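Local coordinates for 6-phospho-alpha-glucosidase (Merdibacter massiliensis, PDB 6VC6), which probably hydrolyses 6-phospho-alpha-glucosides, working with bound NAD and a manganese ion as a member of glycoside hydrolase family 4, at residues Q386-S389 with S390-L393; L394-A397 with Y398-S402; P17-L20 with K21-R25. One frame throughout, in Å; residues are numbered along the deposited sequence.

Interaction 1: residues Q386-S389 with S390-L393; sequences QQVS and SEKL
In the long helix 378-400, one turn is clasped by an amide-carboxylate pair, Gln387 with Glu391, four residues on. Gln387 NE2 donates to Glu391 OE2 at 3.1 Å, and the bond is nearly straight, with an N-H...O angle of 167°. The oxygen lies almost in the amide plane; it is met on the anti side of the carboxylate, 24° out of its plane, and the amide and carboxylate planes stand nearly perpendicular. Gln387 reaches this position by bending at its second torsion (chi2 66°), which turns the amide along the helix, while Glu391 runs extended beyond CG. The CG of Glu391 also passes the backbone acceptor Gln387 O at 3.2 Å, the same oxygen that takes Glu391 N at 2.9 Å.

At the next two positions the side chains pass the carbonyl one turn earlier without a side-chain hydrogen bond between the two segments. The methylene chain of Lys392 runs past Val388 O, with CG at 3.3 Å, then lies beside Val388, CE to CG2 4.1 Å. Its amine ends beyond the turn, in a salt bridge with Glu154 and a bond to Asp354 O. Leu393 CG passes Ser389 O at 3.2 Å, and the leucine goes on to touch helix 403-412.

Chemically, Gln387 supplies a neutral N-H donor to Glu391 OE2 from the same helix, which would probably lessen the cost of burying its negative charge.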
loop_
_atom_site.group_PDB
_atom_site.type_symbol
_atom_site.label_atom_id
_atom_site.label_comp_id
_atom_site.label_asym_id
_atom_site.label_seq_id
_atom_site.Cartn_x
_atom_site.Cartn_y
_atom_site.Cartn_z
ATOM N N GLN A 386 -2.820 20.278 -0.907
ATOM C CA GLN A 386 -2.222 20.270 -2.239
ATOM C C GLN A 386 -2.202 18.862 -2.822
ATOM O O GLN A 386 -2.506 18.667 -4.006
ATOM C CB GLN A 386 -0.807 20.847 -2.188
ATOM C CG GLN A 386 -0.028 20.684 -3.488
ATOM C CD GLN A 386 1.422 21.114 -3.365
ATOM O OE1 GLN A 386 1.960 21.225 -2.263
ATOM N NE2 GLN A 386 2.063 21.359 -4.502
ATOM N N GLN A 387 -1.856 17.867 -2.003
ATOM C CA GLN A 387 -1.751 16.502 -2.504
ATOM C C GLN A 387 -3.127 15.900 -2.763
ATOM O O GLN A 387 -3.355 15.277 -3.807
ATOM C CB GLN A 387 -0.961 15.641 -1.518
ATOM C CG GLN A 387 -0.875 14.173 -1.908
ATOM C CD GLN A 387 -0.072 13.945 -3.176
ATOM O OE1 GLN A 387 0.749 14.777 -3.564
ATOM N NE2 GLN A 387 -0.306 12.813 -3.827
ATOM N N VAL A 388 -4.061 16.076 -1.824
ATOM C CA VAL A 388 -5.387 15.486 -1.990
ATOM C C VAL A 388 -6.129 16.144 -3.148
ATOM O O VAL A 388 -6.996 15.519 -3.772
ATOM C CB VAL A 388 -6.185 15.569 -0.675
ATOM C CG1 VAL A 388 -6.722 16.975 -0.447
ATOM C CG2 VAL A 388 -7.318 14.552 -0.676
ATOM N N SER A 389 -5.804 17.400 -3.464
ATOM C CA SER A 389 -6.398 18.036 -4.634
ATOM C C SER A 389 -5.839 17.442 -5.919
ATOM O O SER A 389 -6.578 17.243 -6.890
ATOM C CB SER A 389 -6.162 19.546 -4.593
ATOM O OG SER A 389 -6.689 20.115 -3.408
ATOM N N SER A 390 -4.536 17.152 -5.941
ATOM C CA SER A 390 -3.936 16.524 -7.113
ATOM C C SER A 390 -4.502 15.128 -7.340
ATOM O O SER A 390 -4.756 14.731 -8.483
ATOM C CB SER A 390 -2.416 16.471 -6.958
ATOM O OG SER A 390 -1.810 15.826 -8.064
ATOM N N GLU A 391 -4.713 14.371 -6.262
ATOM C CA GLU A 391 -5.279 13.033 -6.398
ATOM C C GLU A 391 -6.720 13.088 -6.891
ATOM O O GLU A 391 -7.118 12.292 -7.749
ATOM C CB GLU A 391 -5.196 12.290 -5.066
ATOM C CG GLU A 391 -3.787 12.153 -4.512
ATOM C CD GLU A 391 -3.770 11.540 -3.124
ATOM O OE1 GLU A 391 -4.855 11.404 -2.523
ATOM O OE2 GLU A 391 -2.673 11.198 -2.634
ATOM N N LYS A 392 -7.515 14.021 -6.364
ATOM C CA LYS A 392 -8.911 14.113 -6.778
ATOM C C LYS A 392 -9.042 14.614 -8.210
ATOM O O LYS A 392 -9.989 14.240 -8.911
ATOM C CB LYS A 392 -9.685 15.017 -5.819
ATOM C CG LYS A 392 -9.999 14.360 -4.484
ATOM C CD LYS A 392 -10.595 15.352 -3.501
ATOM C CE LYS A 392 -11.085 14.648 -2.245
ATOM N NZ LYS A 392 -12.194 13.697 -2.537
ATOM N N LEU A 393 -8.109 15.455 -8.662
ATOM C CA LEU A 393 -8.118 15.872 -10.059
ATOM C C LEU A 393 -7.731 14.727 -10.985
ATOM O O LEU A 393 -8.182 14.682 -12.135
ATOM C CB LEU A 393 -7.177 17.061 -10.262
ATOM C CG LEU A 393 -7.644 18.408 -9.705
ATOM C CD1 LEU A 393 -6.469 19.364 -9.565
ATOM C CD2 LEU A 393 -8.731 19.010 -10.582
#

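Interaction 2: residues L394-A397 with Y398-S402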
loop_
_atom_site.group_PDB
_atom_site.type_symbol
_atom_site.label_atom_id
_atom_site.label_comp_id
_atom_site.label_asym_id
_atom_site.label_seq_id
_atom_site.Cartn_x
_atom_site.Cartn_y
_atom_site.Cartn_z
ATOM N N LEU A 394 -6.904 13.794 -10.506
ATOM C CA LEU A 394 -6.482 12.679 -11.347
ATOM C C LEU A 394 -7.643 11.732 -11.631
ATOM O O LEU A 394 -7.899 11.379 -12.789
ATOM C CB LEU A 394 -5.327 11.927 -10.687
ATOM C CG LEU A 394 -4.751 10.787 -11.527
ATOM C CD1 LEU A 394 -4.005 11.334 -12.738
ATOM C CD2 LEU A 394 -3.847 9.899 -10.689
ATOM N N VAL A 395 -8.357 11.304 -10.587
ATOM C CA VAL A 395 -9.512 10.445 -10.805
ATOM C C VAL A 395 -10.660 11.218 -11.441
ATOM O O VAL A 395 -11.588 10.606 -11.983
ATOM C CB VAL A 395 -9.955 9.775 -9.490
ATOM C CG1 VAL A 395 -8.747 9.237 -8.737
ATOM C CG2 VAL A 395 -10.730 10.748 -8.635
ATOM N N ASP A 396 -10.624 12.553 -11.386
ATOM C CA ASP A 396 -11.521 13.348 -12.216
ATOM C C ASP A 396 -11.264 13.082 -13.693
ATOM O O ASP A 396 -12.206 12.929 -14.480
ATOM C CB ASP A 396 -11.348 14.836 -11.910
ATOM C CG ASP A 396 -12.268 15.322 -10.810
ATOM O OD1 ASP A 396 -13.029 14.499 -10.260
ATOM O OD2 ASP A 396 -12.229 16.530 -10.497
ATOM N N ALA A 397 -9.988 13.022 -14.084
ATOM C CA ALA A 397 -9.644 12.719 -15.469
ATOM C C ALA A 397 -10.071 11.311 -15.856
ATOM O O ALA A 397 -10.420 11.067 -17.017
ATOM C CB ALA A 397 -8.141 12.895 -15.687
ATOM N N TYR A 398 -10.044 10.374 -14.906
ATOM C CA TYR A 398 -10.493 9.016 -15.195
ATOM C C TYR A 398 -11.987 8.985 -15.493
ATOM O O TYR A 398 -12.427 8.340 -16.452
ATOM C CB TYR A 398 -10.161 8.092 -14.023
ATOM C CG TYR A 398 -10.947 6.800 -14.034
ATOM C CD1 TYR A 398 -10.589 5.755 -14.875
ATOM C CD2 TYR A 398 -12.050 6.626 -13.207
ATOM C CE1 TYR A 398 -11.304 4.574 -14.893
ATOM C CE2 TYR A 398 -12.772 5.449 -13.218
ATOM C CZ TYR A 398 -12.394 4.426 -14.062
ATOM O OH TYR A 398 -13.109 3.250 -14.077
ATOM N N TYR A 399 -12.784 9.681 -14.681
ATOM C CA TYR A 399 -14.232 9.642 -14.843
ATOM C C TYR A 399 -14.711 10.500 -16.007
ATOM O O TYR A 399 -15.698 10.149 -16.661
ATOM C CB TYR A 399 -14.918 10.093 -13.551
ATOM C CG TYR A 399 -15.081 8.992 -12.530
ATOM C CD1 TYR A 399 -16.048 8.009 -12.690
ATOM C CD2 TYR A 399 -14.267 8.935 -11.406
ATOM C CE1 TYR A 399 -16.200 6.999 -11.759
ATOM C CE2 TYR A 399 -14.412 7.929 -10.470
ATOM C CZ TYR A 399 -15.380 6.964 -10.652
ATOM O OH TYR A 399 -15.527 5.963 -9.722
ATOM N N GLU A 400 -14.037 11.613 -16.281
ATOM C CA GLU A 400 -14.475 12.554 -17.303
ATOM C C GLU A 400 -13.769 12.366 -18.638
ATOM O O GLU A 400 -14.112 13.059 -19.601
ATOM C CB GLU A 400 -14.269 13.992 -16.816
ATOM C CG GLU A 400 -15.131 14.374 -15.625
ATOM C CD GLU A 400 -14.791 15.746 -15.080
ATOM O OE1 GLU A 400 -14.869 15.934 -13.848
ATOM O OE2 GLU A 400 -14.444 16.636 -15.884
ATOM N N HIS A 401 -12.803 11.448 -18.721
ATOM C CA HIS A 401 -11.987 11.275 -19.925
ATOM C C HIS A 401 -11.363 12.603 -20.347
ATOM O O HIS A 401 -11.362 12.970 -21.524
ATOM C CB HIS A 401 -12.803 10.669 -21.069
ATOM C CG HIS A 401 -13.358 9.312 -20.767
ATOM N ND1 HIS A 401 -12.597 8.300 -20.221
ATOM C CD2 HIS A 401 -14.598 8.797 -20.941
ATOM C CE1 HIS A 401 -13.344 7.222 -20.070
ATOM N NE2 HIS A 401 -14.563 7.497 -20.498
ATOM N N SER A 402 -10.825 13.330 -19.371
ATOM C CA SER A 402 -10.399 14.714 -19.554
ATOM C C SER A 402 -8.879 14.798 -19.495
ATOM O O SER A 402 -8.279 14.577 -18.438
ATOM C CB SER A 402 -11.035 15.614 -18.497
ATOM O OG SER A 402 -10.567 16.946 -18.612
HETATM O O HOH W 1 -15.813 14.245 -12.133
#
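Backbone bonds hold the last turn of helix 378-400: Tyr399 N reaches Val395 O, and Glu400 N reaches Asp396 O at 2.9 Å. The pattern then changes, for Ser402 N bonds to Ala397 O at 3.3 Å, five residues back, on a lone pair in the carbonyl plane. His401, with a positive phi of 53°, supplies the reversal, and the methyl CB of Ala397 comes within 3.2 Å of Ser402 O.

The charged contact is between Asp396 and Glu400, whose side chains run side by side. Asp396 OD1 and Glu400 OE1 are 4.3 Å apart, and a water spans them, donating to Glu400 OE1 at 2.6 Å and only weakly to Asp396 OD1. The mutual repulsion is probably offset by Arg158 and Lys405, which form salt bridges with the two oxygens of Asp396; Lys405 is also a long, weak partner of Glu400.

Among the aromatic contacts, Tyr399 turns a ring edge to Val395 O, with CD2 at 3.2 Å near the ring plane. Its hydroxyl is hydrogen-bonded with Glu159 and with Ala155 O of helix 149-159, which fixes the far end of the ring.

A six-to-one bond closing over a residue of positive phi is a feature of Schellman-type helix ends. Here it leads directly into Ser402, the N-cap of helix 403-412, whose OG accepts from Lys405 N, making a tight helix-to-helix turn.

Interaction 3: residues P17-L20 with K21-R25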
loop_
_atom_site.group_PDB
_atom_site.type_symbol
_atom_site.label_atom_id
_atom_site.label_comp_id
_atom_site.label_asym_id
_atom_site.label_seq_id
_atom_site.Cartn_x
_atom_site.Cartn_y
_atom_site.Cartn_z
ATOM N N PRO A 17 3.666 -16.056 -1.917
ATOM C CA PRO A 17 4.271 -17.112 -1.084
ATOM C C PRO A 17 4.384 -16.727 0.381
ATOM O O PRO A 17 4.202 -17.584 1.256
ATOM C CB PRO A 17 5.646 -17.320 -1.731
ATOM C CG PRO A 17 5.441 -16.937 -3.149
ATOM C CD PRO A 17 4.490 -15.775 -3.108
ATOM N N GLY A 18 4.670 -15.456 0.673
ATOM C CA GLY A 18 4.672 -15.011 2.056
ATOM C C GLY A 18 3.309 -15.112 2.711
ATOM O O GLY A 18 3.210 -15.292 3.928
ATOM N N PHE A 19 2.241 -14.998 1.918
ATOM C CA PHE A 19 0.896 -15.161 2.461
ATOM C C PHE A 19 0.594 -16.625 2.753
ATOM O O PHE A 19 -0.003 -16.946 3.789
ATOM C CB PHE A 19 -0.135 -14.587 1.492
ATOM C CG PHE A 19 -0.431 -13.132 1.711
ATOM C CD1 PHE A 19 0.251 -12.159 1.000
ATOM C CD2 PHE A 19 -1.393 -12.736 2.625
ATOM C CE1 PHE A 19 -0.020 -10.818 1.198
ATOM C CE2 PHE A 19 -1.669 -11.397 2.827
ATOM C CZ PHE A 19 -0.981 -10.437 2.112
ATOM N N LEU A 20 0.993 -17.527 1.852
ATOM C CA LEU A 20 0.715 -18.945 2.047
ATOM C C LEU A 20 1.427 -19.484 3.282
ATOM O O LEU A 20 0.885 -20.331 4.002
ATOM C CB LEU A 20 1.124 -19.738 0.805
ATOM C CG LEU A 20 0.578 -19.241 -0.536
ATOM C CD1 LEU A 20 1.022 -20.157 -1.666
ATOM C CD2 LEU A 20 -0.939 -19.132 -0.494
ATOM N N LYS A 21 2.646 -19.004 3.543
ATOM C CA LYS A 21 3.362 -19.433 4.739
ATOM C C LYS A 21 2.786 -18.793 5.995
ATOM O O LYS A 21 2.842 -19.391 7.075
ATOM C CB LYS A 21 4.849 -19.107 4.603
ATOM C CG LYS A 21 5.571 -19.948 3.562
ATOM C CD LYS A 21 6.547 -19.113 2.747
ATOM C CE LYS A 21 7.973 -19.284 3.239
ATOM N NZ LYS A 21 8.963 -18.877 2.203
ATOM N N SER A 22 2.231 -17.585 5.876
ATOM C CA SER A 22 1.602 -16.945 7.027
ATOM C C SER A 22 0.294 -17.632 7.393
ATOM O O SER A 22 -0.017 -17.795 8.579
ATOM C CB SER A 22 1.370 -15.462 6.741
ATOM O OG SER A 22 2.597 -14.762 6.635
ATOM N N PHE A 23 -0.488 -18.039 6.388
ATOM C CA PHE A 23 -1.724 -18.771 6.651
ATOM C C PHE A 23 -1.460 -20.050 7.433
ATOM O O PHE A 23 -2.308 -20.484 8.222
ATOM C CB PHE A 23 -2.435 -19.097 5.336
ATOM C CG PHE A 23 -3.073 -17.907 4.676
ATOM C CD1 PHE A 23 -3.681 -16.920 5.431
ATOM C CD2 PHE A 23 -3.070 -17.782 3.296
ATOM C CE1 PHE A 23 -4.275 -15.827 4.823
ATOM C CE2 PHE A 23 -3.659 -16.691 2.682
ATOM C CZ PHE A 23 -4.261 -15.713 3.447
ATOM N N VAL A 24 -0.293 -20.665 7.229
ATOM C CA VAL A 24 0.061 -21.866 7.977
ATOM C C VAL A 24 0.422 -21.515 9.416
ATOM O O VAL A 24 0.042 -22.221 10.357
ATOM C CB VAL A 24 1.209 -22.609 7.268
ATOM C CG1 VAL A 24 1.808 -23.671 8.178
ATOM C CG2 VAL A 24 0.719 -23.226 5.966
ATOM N N ARG A 25 1.155 -20.416 9.610
ATOM C CA ARG A 25 1.607 -20.054 10.951
ATOM C C ARG A 25 0.446 -19.586 11.818
ATOM O O ARG A 25 0.286 -20.043 12.956
ATOM C CB ARG A 25 2.692 -18.981 10.864
ATOM C CG ARG A 25 4.053 -19.522 10.471
ATOM C CD ARG A 25 4.897 -18.463 9.787
ATOM N NE ARG A 25 6.118 -19.029 9.222
ATOM C CZ ARG A 25 6.850 -18.438 8.286
ATOM N NH1 ARG A 25 6.488 -17.255 7.808
ATOM N NH2 ARG A 25 7.947 -19.027 7.828
#
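Phe23 lays one face of its ring over the carbonyl oxygen of Phe19, one turn earlier: Phe19 O is 3.2 Å from Phe23 CD2 and 3.3 Å from CG. The same oxygen accepts Phe23 N at 2.9 Å with an N-H...O angle of 162°, so backbone and ring of one residue close on a single acceptor. With CG of Phe23 beside its own backbone N (chi1 -73°), the ring is directed back along the helix toward the Phe19 ring. The two rings meet obliquely, Phe19 CD2 to Phe23 CZ 4.2 Å, which makes this an apolar touch and not a stack.

A second carbonyl, Gly18 O, takes two donors from Ser22. The hydroxyl OG donates to it at 2.8 Å, and Ser22 N does so at 3.2 Å from well above the carbonyl plane, with a more bent N-H...O angle of 141°, against 162° at Phe23 N. The serine hydroxyl, on a buried residue, thus spends its proton on a carbonyl of its own helix.

Lys21 folds its chain at the second and third torsions, bringing CD to 3.2 Å from Pro17 O, while its own N bonds to that same oxygen. Its amine has a long, weak ion pair with Glu298.

Helix 16-25 is the crossover of the beta-alpha-beta unit with strands 4-9 and 32-38, consistent with a Rossmann-type fold, and the side chain of Phe19 lies about 8 Å from the bound NAD. Leu20 and Phe23 pack on strand 32-38, Leu20 and Val24 on helix 42-59, and Phe19, Ser22 and Phe23 on helix 318-331.

In the fold
From the N terminus, interaction 3 comes first, on helix 16-25 between parallel strands 4-9 and 32-38 of the large mixed sheet. Interactions 1 and 2 follow much later, in direct succession along helix 378-400, with centres 12 Å apart; interaction 2 ends at the turn into helix 403-412. Each is local to continuous chain, so none closes a long loop, and none nests within or crosses another. Interaction 3 lies on the opposite side of the chain's centre, its centre 36 and 38 Å from those of interactions 1 and 2. Side chains of 394-399 touch helices 113-136 and 149-159, tying helix 378-400 of the C-terminal family region to the N-terminal one, while helix 403-412 packs beside it.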